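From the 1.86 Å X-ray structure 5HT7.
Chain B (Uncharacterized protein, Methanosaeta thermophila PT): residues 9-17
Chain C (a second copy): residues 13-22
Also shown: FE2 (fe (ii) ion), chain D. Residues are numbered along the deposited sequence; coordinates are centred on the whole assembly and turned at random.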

# COMPACT_ATOMS: atom_id res chain seq x y z
N ASN B 9 15.40 0.08 -4.49
CA ASN B 9 14.89 1.41 -4.76
C ASN B 9 13.36 1.47 -4.76
O ASN B 9 12.75 2.19 -5.55
CB ASN B 9 15.44 1.94 -6.09
CG ASN B 9 16.95 1.99 -6.12
OD1 ASN B 9 17.60 1.25 -6.87
ND2 ASN B 9 17.53 2.85 -5.30
N GLN B 10 12.76 0.69 -3.86
CA GLN B 10 11.32 0.77 -3.58
C GLN B 10 10.48 0.52 -4.83
O GLN B 10 9.56 1.28 -5.13
CB GLN B 10 10.95 2.13 -2.98
CG GLN B 10 11.69 2.49 -1.67
CD GLN B 10 13.15 2.82 -1.88
OE1 GLN B 10 14.02 2.16 -1.31
NE2 GLN B 10 13.44 3.82 -2.70
N ARG B 11 10.78 -0.56 -5.54
CA ARG B 11 10.02 -0.94 -6.72
C ARG B 11 9.67 -2.42 -6.62
O ARG B 11 10.11 -3.11 -5.71
CB ARG B 11 10.83 -0.65 -8.01
CG ARG B 11 11.24 0.82 -8.15
CD ARG B 11 11.75 1.18 -9.55
NE ARG B 11 12.33 2.53 -9.58
CZ ARG B 11 11.64 3.67 -9.74
NH1 ARG B 11 10.29 3.65 -9.89
NH2 ARG B 11 12.30 4.83 -9.76
N GLY B 12 8.84 -2.90 -7.55
CA GLY B 12 8.45 -4.30 -7.53
C GLY B 12 7.28 -4.57 -6.59
O GLY B 12 6.74 -3.63 -5.99
N VAL B 13 6.88 -5.83 -6.48
CA VAL B 13 5.78 -6.20 -5.59
C VAL B 13 6.15 -5.78 -4.17
O VAL B 13 7.32 -5.80 -3.81
CB VAL B 13 5.49 -7.72 -5.64
CG1 VAL B 13 4.45 -8.11 -4.60
CG2 VAL B 13 5.00 -8.11 -7.03
N HIS B 14 5.17 -5.34 -3.38
CA HIS B 14 5.48 -4.86 -2.05
C HIS B 14 4.55 -5.48 -1.01
O HIS B 14 3.53 -6.08 -1.37
CB HIS B 14 5.42 -3.33 -2.00
CG HIS B 14 4.05 -2.78 -2.17
ND1 HIS B 14 3.50 -2.51 -3.41
CD2 HIS B 14 3.10 -2.45 -1.26
CE1 HIS B 14 2.28 -2.03 -3.26
NE2 HIS B 14 2.02 -2.00 -1.96
N LYS B 15 4.91 -5.34 0.26
CA LYS B 15 4.17 -5.97 1.36
C LYS B 15 4.17 -5.05 2.57
O LYS B 15 5.22 -4.56 2.98
CB LYS B 15 4.80 -7.32 1.73
CG LYS B 15 4.16 -8.02 2.94
CD LYS B 15 4.71 -9.45 3.10
CE LYS B 15 4.25 -10.13 4.39
NZ LYS B 15 2.75 -10.22 4.49
N HIS B 16 2.98 -4.80 3.12
CA HIS B 16 2.84 -3.95 4.30
C HIS B 16 2.92 -4.73 5.58
O HIS B 16 2.25 -5.77 5.73
CB HIS B 16 1.51 -3.22 4.25
CG HIS B 16 1.39 -2.32 3.07
ND1 HIS B 16 1.92 -1.05 3.06
CD2 HIS B 16 0.84 -2.52 1.85
CE1 HIS B 16 1.67 -0.48 1.89
NE2 HIS B 16 1.03 -1.36 1.14
N ILE B 17 3.72 -4.22 6.51
CA ILE B 17 3.94 -4.88 7.78
C ILE B 17 3.36 -4.03 8.88
O ILE B 17 3.66 -2.84 8.97
CB ILE B 17 5.44 -5.10 8.05
CG1 ILE B 17 6.11 -5.68 6.80
CG2 ILE B 17 5.66 -6.02 9.25
CD1 ILE B 17 5.58 -7.05 6.42
N VAL C 13 -3.86 -1.87 -10.10
CA VAL C 13 -2.61 -2.01 -9.35
C VAL C 13 -2.20 -0.64 -8.86
O VAL C 13 -2.56 0.37 -9.45
CB VAL C 13 -1.47 -2.64 -10.20
CG1 VAL C 13 -1.84 -4.06 -10.60
CG2 VAL C 13 -1.18 -1.78 -11.43
N HIS C 14 -1.45 -0.59 -7.75
CA HIS C 14 -1.08 0.71 -7.20
C HIS C 14 0.42 0.75 -6.90
O HIS C 14 1.11 -0.28 -6.91
CB HIS C 14 -1.87 0.99 -5.93
CG HIS C 14 -1.52 0.09 -4.79
ND1 HIS C 14 -2.01 -1.19 -4.68
CD2 HIS C 14 -0.70 0.28 -3.73
CE1 HIS C 14 -1.51 -1.76 -3.60
NE2 HIS C 14 -0.71 -0.89 -3.01
N LYS C 15 0.92 1.96 -6.65
CA LYS C 15 2.35 2.15 -6.42
C LYS C 15 2.55 3.24 -5.37
O LYS C 15 1.98 4.31 -5.48
CB LYS C 15 3.06 2.54 -7.72
CG LYS C 15 4.54 2.95 -7.58
CD LYS C 15 5.18 3.05 -8.96
CE LYS C 15 6.59 3.64 -8.87
NZ LYS C 15 7.52 2.77 -8.13
N HIS C 16 3.36 2.96 -4.36
CA HIS C 16 3.62 3.96 -3.32
C HIS C 16 4.80 4.83 -3.66
O HIS C 16 5.88 4.32 -4.01
CB HIS C 16 3.88 3.27 -1.98
CG HIS C 16 2.71 2.48 -1.51
ND1 HIS C 16 1.66 3.05 -0.82
CD2 HIS C 16 2.41 1.17 -1.67
CE1 HIS C 16 0.77 2.11 -0.55
NE2 HIS C 16 1.19 0.97 -1.06
N ILE C 17 4.63 6.14 -3.50
CA ILE C 17 5.70 7.09 -3.77
C ILE C 17 6.20 7.71 -2.47
O ILE C 17 5.41 8.24 -1.69
CB ILE C 17 5.24 8.21 -4.70
CG1 ILE C 17 4.46 7.63 -5.89
CG2 ILE C 17 6.43 9.06 -5.18
CD1 ILE C 17 5.29 6.73 -6.80
N PHE C 18 7.51 7.64 -2.25
CA PHE C 18 8.11 8.25 -1.06
C PHE C 18 8.99 9.42 -1.45
O PHE C 18 10.07 9.22 -2.02
CB PHE C 18 8.90 7.19 -0.28
CG PHE C 18 8.10 5.96 0.01
CD1 PHE C 18 7.27 5.89 1.11
CD2 PHE C 18 8.13 4.89 -0.87
CE1 PHE C 18 6.51 4.76 1.36
CE2 PHE C 18 7.37 3.76 -0.63
CZ PHE C 18 6.56 3.70 0.49
N GLU C 19 8.51 10.63 -1.16
CA GLU C 19 9.18 11.90 -1.45
C GLU C 19 9.29 12.22 -2.94
O GLU C 19 9.02 13.35 -3.34
CB GLU C 19 10.59 11.93 -0.84
CG GLU C 19 10.60 11.97 0.68
CD GLU C 19 9.82 13.16 1.21
OE1 GLU C 19 10.25 14.30 0.95
OE2 GLU C 19 8.78 12.95 1.87
N SER C 20 9.71 11.25 -3.74
CA SER C 20 9.91 11.46 -5.17
C SER C 20 10.13 10.15 -5.92
O SER C 20 10.47 9.13 -5.34
CB SER C 20 11.11 12.38 -5.42
OG SER C 20 12.32 11.73 -5.06
N ASP C 21 9.93 10.20 -7.24
CA ASP C 21 10.26 9.07 -8.09
C ASP C 21 10.71 9.63 -9.42
O ASP C 21 9.91 10.24 -10.12
CB ASP C 21 9.06 8.14 -8.27
CG ASP C 21 9.44 6.84 -8.93
OD1 ASP C 21 10.49 6.77 -9.62
OD2 ASP C 21 8.69 5.87 -8.76
N ALA C 22 11.99 9.44 -9.75
CA ALA C 22 12.55 9.97 -10.98
C ALA C 22 12.17 9.16 -12.21
O ALA C 22 12.48 9.55 -13.33
CB ALA C 22 14.09 10.03 -10.87
FE FE2 D . 0.23 -1.12 -0.96
O HOH W 1 7.15 2.40 -5.30
O HOH W 2 3.71 -1.98 -6.21

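This is a polar, metal-centred contact, in which two copies of one protein share an iron(II) ion through four histidines and are joined farther from the metal by an arginine–aspartate salt bridge, with two waters between the copies. The metal is ligated by H14(B) NE2 at 2.2 Å and by H16(B) NE2, H14(C) NE2 and H16(C) NE2, each at 2.3 Å from FE, with two further ligand atoms from elsewhere in the structure. The matching residues of the two copies adopt the same rotamers: chi1 is p (68°) for H14(B) and H14(C), and m (-62°) for H16(B) and H16(C). In each strand the two ligands are two residues apart, so both side chains leave the same face of the strand and can reach the same ion.

Coordination also accounts for the short nitrogen–nitrogen distances. H14(B) NE2 lies 3.1 Å from H14(C) NE2, and H16(B) NE2 lies 3.2 Å from H16(C) NE2, yet neither pair is a hydrogen bond, because each of these atoms binds the metal. Ring packing follows from the same convergence. The edge of H16(C) is directed toward the face of H14(B) in an offset edge-to-face arrangement, with planes at 89°, centroids 4.7 Å apart and H16(C) CD2 3.2 Å from H14(B) NE2. The strands carrying these rings cross at 72° and approach no closer than 9.8 Å between axes, so side chains span the gap.

Away from the metal, R11(B) extends with chi2 and chi3 both t, and although its CA-to-CB bond points sideways, its guanidinium reaches D21(C). The best hydrogen bond of the salt bridge runs from R11(B) NH2 to D21(C) OD1, at 2.7 Å and 154°. R11(B) NH1 donates to D21(C) OD2 at 3.0 Å and 137°, and only weakly to D21(C) OD1, at 3.1 Å and 130°. D21(C) OD1 lies near the guanidinium plane, as favourable donation requires. The carboxylate also serves its own chain, since K15(C) NZ forms a salt bridge with D21(C) OD2 at 3.4 Å. Two cations thus gather round one acid: R11(B) NH1 and K15(C) NZ are 3.4 Å apart, a like-charge approach between two donors that the shared carboxylate offsets.

Water 1 ties this region together, donating to Q10(B) O at 2.7 Å and to H16(C) O at 2.6 Å while accepting from K15(C) NZ at 2.9 Å. It links Q10(B) O and K15(C) NZ, which are 3.9 Å apart. Nearer the iron, water 2 accepts from H14(B) ND1 at 2.9 Å, engaging the ring nitrogen that does not bind the metal, and its O lies 3.2 Å from H14(C) O, one of more acceptors than it has protons to serve.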